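Local coordinates for farnesyl diphosphate phosphatase YisP (Bacillus subtilis subsp. subtilis, PDB 3WE9), which hydrolyses farnesyl diphosphate to farnesol and diphosphate and takes part in biofilm formation, at residues A[215-220]-A[240-245]; A[245-250]-A[260-265]. One frame throughout, in Å; residues are numbered along the deposited sequence.

Interaction 1. Residues A[215-220]-A[240-245]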
loop_
_atom_site.group_PDB
_atom_site.type_symbol
_atom_site.label_atom_id
_atom_site.label_comp_id
_atom_site.label_asym_id
_atom_site.label_seq_id
_atom_site.Cartn_x
_atom_site.Cartn_y
_atom_site.Cartn_z
ATOM N N TYR A 215 -10.158 -5.906 5.748
ATOM C CA TYR A 215 -10.187 -4.865 4.728
ATOM C C TYR A 215 -9.991 -5.488 3.348
ATOM O O TYR A 215 -10.671 -5.117 2.396
ATOM C CB TYR A 215 -9.101 -3.817 4.988
ATOM C CG TYR A 215 -9.424 -2.863 6.118
ATOM C CD1 TYR A 215 -10.397 -1.870 5.968
ATOM C CD2 TYR A 215 -8.751 -2.944 7.331
ATOM C CE1 TYR A 215 -10.682 -0.978 7.004
ATOM C CE2 TYR A 215 -9.029 -2.066 8.369
ATOM C CZ TYR A 215 -9.990 -1.084 8.200
ATOM O OH TYR A 215 -10.237 -0.207 9.230
ATOM N N LEU A 216 -9.064 -6.440 3.247
ATOM C CA LEU A 216 -8.795 -7.114 1.976
ATOM C C LEU A 216 -10.044 -7.832 1.462
ATOM O O LEU A 216 -10.434 -7.663 0.309
ATOM C CB LEU A 216 -7.651 -8.124 2.142
ATOM C CG LEU A 216 -6.245 -7.563 2.423
ATOM C CD1 LEU A 216 -5.296 -8.701 2.768
ATOM C CD2 LEU A 216 -5.741 -6.784 1.217
ATOM N N GLU A 217 -10.669 -8.627 2.326
ATOM C CA GLU A 217 -11.874 -9.376 1.970
ATOM C C GLU A 217 -12.969 -8.430 1.473
ATOM O O GLU A 217 -13.761 -8.769 0.594
ATOM C CB GLU A 217 -12.363 -10.165 3.190
ATOM C CG GLU A 217 -13.496 -11.152 2.914
ATOM C CD GLU A 217 -13.204 -12.078 1.739
ATOM O OE1 GLU A 217 -12.037 -12.500 1.585
ATOM O OE2 GLU A 217 -14.145 -12.388 0.972
ATOM N N GLU A 218 -12.990 -7.234 2.048
ATOM C CA GLU A 218 -13.953 -6.196 1.700
ATOM C C GLU A 218 -13.777 -5.780 0.241
ATOM O O GLU A 218 -14.749 -5.582 -0.489
ATOM C CB GLU A 218 -13.723 -5.002 2.618
ATOM C CG GLU A 218 -14.807 -3.967 2.652
ATOM C CD GLU A 218 -14.676 -3.099 3.884
ATOM O OE1 GLU A 218 -14.371 -1.897 3.748
ATOM O OE2 GLU A 218 -14.865 -3.637 4.998
ATOM N N CYS A 219 -12.525 -5.642 -0.181
ATOM C CA CYS A 219 -12.238 -5.259 -1.557
ATOM C C CYS A 219 -12.482 -6.461 -2.460
ATOM O O CYS A 219 -12.888 -6.319 -3.610
ATOM C CB CYS A 219 -10.787 -4.796 -1.694
ATOM S SG CYS A 219 -10.335 -4.311 -3.376
ATOM N N GLN A 220 -12.224 -7.647 -1.922
ATOM C CA GLN A 220 -12.422 -8.891 -2.658
ATOM C C GLN A 220 -13.891 -9.020 -3.050
ATOM O O GLN A 220 -14.210 -9.411 -4.174
ATOM C CB GLN A 220 -12.008 -10.086 -1.791
ATOM C CG GLN A 220 -12.194 -11.449 -2.446
ATOM C CD GLN A 220 -11.210 -11.704 -3.577
ATOM O OE1 GLN A 220 -10.002 -11.523 -3.416
ATOM N NE2 GLN A 220 -11.725 -12.137 -4.727
ATOM N N LEU A 240 -1.358 -10.826 -3.868
ATOM C CA LEU A 240 0.014 -10.564 -3.452
ATOM C C LEU A 240 0.153 -10.223 -1.974
ATOM O O LEU A 240 1.051 -10.725 -1.300
ATOM C CB LEU A 240 0.616 -9.432 -4.291
ATOM C CG LEU A 240 0.868 -9.765 -5.768
ATOM C CD1 LEU A 240 1.274 -8.506 -6.529
ATOM C CD2 LEU A 240 1.955 -10.831 -5.867
ATOM N N HIS A 241 -0.735 -9.372 -1.471
ATOM C CA HIS A 241 -0.657 -8.966 -0.073
ATOM C C HIS A 241 -1.154 -10.029 0.888
ATOM O O HIS A 241 -0.700 -10.094 2.027
ATOM C CB HIS A 241 -1.353 -7.617 0.093
ATOM C CG HIS A 241 -0.635 -6.519 -0.624
ATOM N ND1 HIS A 241 0.517 -5.945 -0.131
ATOM C CD2 HIS A 241 -0.806 -6.004 -1.866
ATOM C CE1 HIS A 241 1.027 -5.129 -1.035
ATOM N NE2 HIS A 241 0.245 -5.148 -2.098
ATOM N N ARG A 242 -2.068 -10.881 0.432
ATOM C CA ARG A 242 -2.510 -11.979 1.281
ATOM C C ARG A 242 -1.321 -12.933 1.384
ATOM O O ARG A 242 -1.013 -13.457 2.456
ATOM C CB ARG A 242 -3.701 -12.725 0.669
ATOM C CG ARG A 242 -5.048 -12.156 1.061
ATOM C CD ARG A 242 -6.174 -13.133 0.760
ATOM N NE ARG A 242 -7.462 -12.623 1.219
ATOM C CZ ARG A 242 -8.347 -12.002 0.444
ATOM N NH1 ARG A 242 -8.087 -11.812 -0.846
ATOM N NH2 ARG A 242 -9.493 -11.574 0.960
ATOM N N ALA A 243 -0.649 -13.144 0.254
ATOM C CA ALA A 243 0.508 -14.029 0.193
ATOM C C ALA A 243 1.635 -13.526 1.094
ATOM O O ALA A 243 2.369 -14.321 1.683
ATOM C CB ALA A 243 1.000 -14.150 -1.246
ATOM N N VAL A 244 1.783 -12.208 1.191
ATOM C CA VAL A 244 2.813 -11.636 2.045
ATOM C C VAL A 244 2.565 -12.047 3.500
ATOM O O VAL A 244 3.484 -12.473 4.203
ATOM C CB VAL A 244 2.832 -10.087 1.943
ATOM C CG1 VAL A 244 3.752 -9.499 3.021
ATOM C CG2 VAL A 244 3.327 -9.663 0.569
ATOM N N LEU A 245 1.318 -11.919 3.944
ATOM C CA LEU A 245 0.953 -12.291 5.308
ATOM C C LEU A 245 1.200 -13.779 5.543
ATOM O O LEU A 245 1.663 -14.186 6.614
ATOM C CB LEU A 245 -0.521 -11.960 5.571
ATOM C CG LEU A 245 -0.850 -10.462 5.587
ATOM C CD1 LEU A 245 -2.350 -10.257 5.649
ATOM C CD2 LEU A 245 -0.157 -9.803 6.776
#
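NH2 of Arg242 lies 2.8 Å from OE1 of Glu217, a salt bridge that ties helix 228-250 to helix 199-221. The carboxylate and the guanidinium are not coplanar; their planes stand 49° apart, and the acid comes in obliquely. The other terminal nitrogen of the same guanidinium, NH1, donates a hydrogen bond of 3.2 Å to the side-chain oxygen OE1 of Gln220. That bond is bent, with an N-H...O angle of 144°, and the Gln220 side chain crosses the arginine at about a right angle. One planar group is therefore held at both of its terminal nitrogens by residues three apart on the facing helix, which should limit its rotation.

The arginine makes this reach because its chain runs extended from CG to NE. On the far side Glu217 starts with CG anti to the backbone N and then bends at chi2, and Gln220 repeats the pattern. Between the two acceptors the guanidinium lies against the helix itself: CB of Leu216 sits over one face, 4.1 Å from the plane and nearer its margin than its middle, while CB of Glu217 is at the edge. The leucine and arginine side chains run alongside each other, pointing opposite ways, and CD1 of Leu216 rests 3.9 Å from CG of Arg242. Farther in, CD1 of Leu216 approaches CD1 of Leu245 at 4.4 Å, a looser apolar contact.

The two helix segments run nearly antiparallel, at 154°, and their axes come no closer than 11.4 Å, a wide spacing bridged mainly by long side chains. Leu216 also packs on Leu238 of helix 228-250 and on Ala158 of helix 145-165, so its buried side belongs to a three-helix junction in this all-helical fold.

Interaction 2. Residues A[245-250]-A[260-265]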
loop_
_atom_site.group_PDB
_atom_site.type_symbol
_atom_site.label_atom_id
_atom_site.label_comp_id
_atom_site.label_asym_id
_atom_site.label_seq_id
_atom_site.Cartn_x
_atom_site.Cartn_y
_atom_site.Cartn_z
ATOM N N LEU A 245 1.318 -11.919 3.944
ATOM C CA LEU A 245 0.953 -12.291 5.308
ATOM C C LEU A 245 1.200 -13.779 5.543
ATOM O O LEU A 245 1.663 -14.186 6.614
ATOM C CB LEU A 245 -0.521 -11.960 5.571
ATOM C CG LEU A 245 -0.850 -10.462 5.587
ATOM C CD1 LEU A 245 -2.350 -10.257 5.649
ATOM C CD2 LEU A 245 -0.157 -9.803 6.776
ATOM N N GLU A 246 0.894 -14.599 4.542
ATOM C CA GLU A 246 1.110 -16.036 4.680
ATOM C C GLU A 246 2.605 -16.362 4.770
ATOM O O GLU A 246 3.010 -17.229 5.549
ATOM C CB GLU A 246 0.465 -16.781 3.507
ATOM C CG GLU A 246 -1.051 -16.632 3.453
ATOM C CD GLU A 246 -1.771 -17.332 4.607
ATOM O OE1 GLU A 246 -1.487 -17.022 5.788
ATOM O OE2 GLU A 246 -2.630 -18.200 4.328
ATOM N N LYS A 247 3.425 -15.655 3.997
ATOM C CA LYS A 247 4.869 -15.886 4.015
ATOM C C LYS A 247 5.441 -15.544 5.385
ATOM O O LYS A 247 6.282 -16.267 5.928
ATOM C CB LYS A 247 5.572 -15.040 2.944
ATOM C CG LYS A 247 7.081 -15.301 2.862
ATOM C CD LYS A 247 7.755 -14.544 1.723
ATOM C CE LYS A 247 9.244 -14.893 1.650
ATOM N NZ LYS A 247 9.942 -14.219 0.522
ATOM N N ILE A 248 4.986 -14.426 5.939
ATOM C CA ILE A 248 5.447 -13.993 7.251
ATOM C C ILE A 248 5.126 -15.081 8.276
ATOM O O ILE A 248 5.960 -15.420 9.117
ATOM C CB ILE A 248 4.767 -12.655 7.654
ATOM C CG1 ILE A 248 5.205 -11.552 6.676
ATOM C CG2 ILE A 248 5.136 -12.288 9.092
ATOM C CD1 ILE A 248 4.500 -10.211 6.865
ATOM N N ARG A 249 3.921 -15.635 8.198
ATOM C CA ARG A 249 3.522 -16.692 9.120
ATOM C C ARG A 249 4.413 -17.916 8.917
ATOM O O ARG A 249 4.827 -18.559 9.881
ATOM C CB ARG A 249 2.058 -17.070 8.893
ATOM C CG ARG A 249 1.083 -16.003 9.358
ATOM C CD ARG A 249 -0.357 -16.341 8.991
ATOM N NE ARG A 249 -1.277 -15.325 9.492
ATOM C CZ ARG A 249 -2.197 -14.718 8.754
ATOM N NH1 ARG A 249 -2.332 -15.022 7.466
ATOM N NH2 ARG A 249 -2.974 -13.796 9.299
ATOM N N ALA A 250 4.705 -18.217 7.655
ATOM C CA ALA A 250 5.546 -19.353 7.287
ATOM C C ALA A 250 6.973 -19.172 7.785
ATOM O O ALA A 250 7.688 -20.144 8.041
ATOM C CB ALA A 250 5.546 -19.530 5.764
ATOM N N PHE A 260 10.033 -8.698 5.243
ATOM C CA PHE A 260 9.439 -9.674 4.339
ATOM C C PHE A 260 8.866 -9.106 3.059
ATOM O O PHE A 260 8.162 -8.106 3.074
ATOM C CB PHE A 260 8.357 -10.469 5.063
ATOM C CG PHE A 260 8.904 -11.479 6.014
ATOM C CD1 PHE A 260 9.669 -11.082 7.104
ATOM C CD2 PHE A 260 8.699 -12.833 5.793
ATOM C CE1 PHE A 260 10.227 -12.017 7.963
ATOM C CE2 PHE A 260 9.252 -13.771 6.645
ATOM C CZ PHE A 260 10.023 -13.363 7.735
ATOM N N ALA A 261 9.179 -9.766 1.950
ATOM C CA ALA A 261 8.693 -9.369 0.637
ATOM C C ALA A 261 8.693 -10.602 -0.258
ATOM O O ALA A 261 9.483 -11.525 -0.052
ATOM C CB ALA A 261 9.592 -8.286 0.046
ATOM N N LEU A 262 7.803 -10.624 -1.243
ATOM C CA LEU A 262 7.728 -11.754 -2.160
ATOM C C LEU A 262 8.871 -11.659 -3.167
ATOM O O LEU A 262 9.202 -10.566 -3.635
ATOM C CB LEU A 262 6.393 -11.750 -2.908
ATOM C CG LEU A 262 5.096 -11.780 -2.092
ATOM C CD1 LEU A 262 3.911 -11.570 -3.035
ATOM C CD2 LEU A 262 4.966 -13.105 -1.337
ATOM N N THR A 263 9.483 -12.796 -3.490
ATOM C CA THR A 263 10.573 -12.807 -4.464
ATOM C C THR A 263 9.944 -12.791 -5.854
ATOM O O THR A 263 8.741 -13.006 -5.988
ATOM C CB THR A 263 11.430 -14.081 -4.334
ATOM O OG1 THR A 263 10.620 -15.226 -4.627
ATOM C CG2 THR A 263 11.992 -14.204 -2.926
ATOM N N GLU A 264 10.749 -12.538 -6.882
ATOM C CA GLU A 264 10.232 -12.521 -8.249
ATOM C C GLU A 264 9.551 -13.858 -8.524
ATOM O O GLU A 264 8.455 -13.912 -9.083
ATOM C CB GLU A 264 11.361 -12.313 -9.266
ATOM C CG GLU A 264 12.171 -11.032 -9.084
ATOM C CD GLU A 264 13.095 -10.754 -10.262
ATOM O OE1 GLU A 264 13.860 -11.662 -10.652
ATOM O OE2 GLU A 264 13.058 -9.624 -10.796
ATOM N N THR A 265 10.212 -14.936 -8.115
ATOM C CA THR A 265 9.686 -16.280 -8.307
ATOM C C THR A 265 8.341 -16.426 -7.615
ATOM O O THR A 265 7.392 -16.953 -8.196
ATOM C CB THR A 265 10.657 -17.351 -7.743
ATOM O OG1 THR A 265 11.920 -17.250 -8.412
ATOM C CG2 THR A 265 10.097 -18.752 -7.960
HETATM O O HOH W 1 11.503 -11.948 2.510
#
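Lys247 reaches across from the last turns of helix 228-250 and donates a hydrogen bond from NZ to the backbone O of Ala261, 2.8 Å away. The ammonium approaches at a C=O...N angle of 150°, tilted 26° from the carbonyl plane. Its chain can span the distance because CG stands anti to the backbone N (chi1 -177°) and every later torsion is extended. Along the way CG passes 4.2 Å from CD2 of Phe260, and CD comes to 4.4 Å from CD2 of Leu262. At the tip, CG2 of Thr263 lies 4.0 Å from NZ. Two more partners meet NZ directly: Glu266 OE2, in a salt bridge, and, weakly, water 1, which also accepts a hydrogen bond from the backbone N of Ala261 at 3.2 Å.

Beside the lysine, Ile248 supplies the apolar half of the contact. Its CG1 packs against CB of Phe260 at 3.7 Å, and its CA is equally near CD2 of the ring, the two side chains crossing obliquely. Lys251 and Val255 also touch the phenylalanine, and Trp205 of helix 199-221 packs on Ile248.

In the second shell, Glu266 OE2 also accepts a hydrogen bond from the backbone N of Thr263, which positions the carboxylate and couples the lysine to the start of helix 264-271. An alanine in place of Lys247 would probably leave Glu266 without this positive partner and the Ala261 carbonyl without its ammonium donor, weakening the hold on the loop.

Thr263 occupies the N-cap position of helix 264-271, and its side chain caps a backbone N just beyond the segment. With Glu266 bonded back to the Thr263 N-H, the arrangement has the reciprocal pattern of a capping box, here anchored to the preceding long helix through Lys247.

Helix 228-250 carries both contacts, whose centres lie about 13 Å apart. Interaction 1 joins it to the preceding helix, 199-221; interaction 2 comes next along the chain and joins its final turns to the returning loop that leads into helix 264-271. Leu245 belongs to both, but makes its cross-segment contact in interaction 1. Leu262 connects them directly: its CD1 is 3.5 Å from O of Leu240, and it also packs on Ala243 and Val244. Helix 228-250 thus lies between its predecessor and the loop before the C-terminal helix, an arrangement that probably helps hold the end of the chain against the helical body of this phytoene/squalene synthase family fold.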